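Hypothetical protein SPy1581 (Streptococcus pyogenes, PDB 1YHF) is of unknown function but belongs to the cupin superfamily, whose conserved beta-barrel domain serves a wide range of enzymatic and binding roles. Local coordinates at residues R81-E84 against G85-I88. Numbering follows the deposited sequence.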
# COMPACT_ATOMS: atom_id res chain seq x y z
N ARG A 81 -8.19 3.39 12.26
CA ARG A 81 -8.15 1.94 12.08
C ARG A 81 -8.90 1.60 10.81
O ARG A 81 -10.10 1.78 10.73
CB ARG A 81 -8.69 1.19 13.30
CG ARG A 81 -7.71 1.11 14.47
CD ARG A 81 -8.08 2.10 15.54
NE ARG A 81 -7.00 2.34 16.50
CZ ARG A 81 -7.19 2.79 17.74
NH1 ARG A 81 -8.43 3.02 18.18
NH2 ARG A 81 -6.16 2.99 18.54
N VAL A 82 -8.17 1.14 9.81
CA VAL A 82 -8.72 0.96 8.48
C VAL A 82 -8.92 -0.53 8.23
O VAL A 82 -7.96 -1.30 8.18
CB VAL A 82 -7.82 1.64 7.42
CG1 VAL A 82 -8.46 1.57 6.01
CG2 VAL A 82 -7.56 3.10 7.82
N ALA A 83 -10.19 -0.92 8.07
CA ALA A 83 -10.58 -2.34 7.97
C ALA A 83 -10.71 -2.77 6.51
O ALA A 83 -10.58 -1.94 5.62
CB ALA A 83 -11.88 -2.58 8.73
N GLU A 84 -10.96 -4.05 6.27
CA GLU A 84 -11.15 -4.56 4.90
C GLU A 84 -12.23 -3.76 4.17
O GLU A 84 -13.31 -3.54 4.70
CB GLU A 84 -11.49 -6.04 4.91
CG GLU A 84 -11.88 -6.62 3.56
CD GLU A 84 -12.21 -8.10 3.64
OE1 GLU A 84 -12.07 -8.70 4.74
OE2 GLU A 84 -12.61 -8.67 2.60
N GLY A 85 -11.93 -3.32 2.95
CA GLY A 85 -12.91 -2.56 2.18
C GLY A 85 -12.90 -1.05 2.43
O GLY A 85 -13.70 -0.31 1.85
N GLN A 86 -12.01 -0.60 3.31
CA GLN A 86 -11.94 0.81 3.63
C GLN A 86 -10.69 1.43 3.04
O GLN A 86 -9.69 0.75 2.80
CB GLN A 86 -12.00 1.05 5.14
CG GLN A 86 -13.32 0.61 5.79
CD GLN A 86 -13.30 0.76 7.29
OE1 GLN A 86 -12.24 0.86 7.91
NE2 GLN A 86 -14.49 0.79 7.89
N THR A 87 -10.77 2.74 2.82
CA THR A 87 -9.74 3.48 2.15
C THR A 87 -9.43 4.79 2.90
O THR A 87 -10.32 5.41 3.50
CB THR A 87 -10.21 3.82 0.69
OG1 THR A 87 -10.18 2.63 -0.10
CG2 THR A 87 -9.33 4.86 0.04
N ILE A 88 -8.18 5.22 2.84
CA ILE A 88 -7.79 6.51 3.39
C ILE A 88 -6.72 7.15 2.52
O ILE A 88 -5.85 6.45 2.04
CB ILE A 88 -7.32 6.40 4.88
CG1 ILE A 88 -7.13 7.78 5.53
CG2 ILE A 88 -6.08 5.47 5.04
CD1 ILE A 88 -7.19 7.72 7.04
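Ala83 and Gln86 meet across a tight surface turn, a local contact where the chain leaves strand 78-83 of one sheet and enters strand 87-90 of the other. Two hydrogen bonds join the pair. Gln86 N donates to Ala83 O at 3.0 Å, closing a type II beta turn. The side chain of Gln86 then turns back alongside the edge of the incoming strand. Its CG lies anti to the carbonyl carbon (chi1 -63°) and the chain beyond is extended, which carries the amide to the backbone of Ala83. There Gln86 OE1 accepts from Ala83 N at 2.7 Å. The N-H points almost straight at the oxygen (174°), but it comes from above the amide plane. Ala83 is thus held through both its N-H and its carbonyl. Gly85 takes the third position of the turn with a positive phi of 87°, the usual glycine position of a type II turn.

On the inner side, Val82 is buried. Its CG1 packs on Gln86 CB at 3.7 Å, and its CG2 meets Ile88 CG2 at 3.9 Å. Val82 and Ile88 both also touch Ile73 of strand 70-75. Gly85 and Gln86 make backbone hydrogen bonds with Ile66, so the turn is already tied to the second sheet. It is a glycine-containing type II turn, reinforced by a glutamine side chain, that links the two sheets of a cupin beta-barrel.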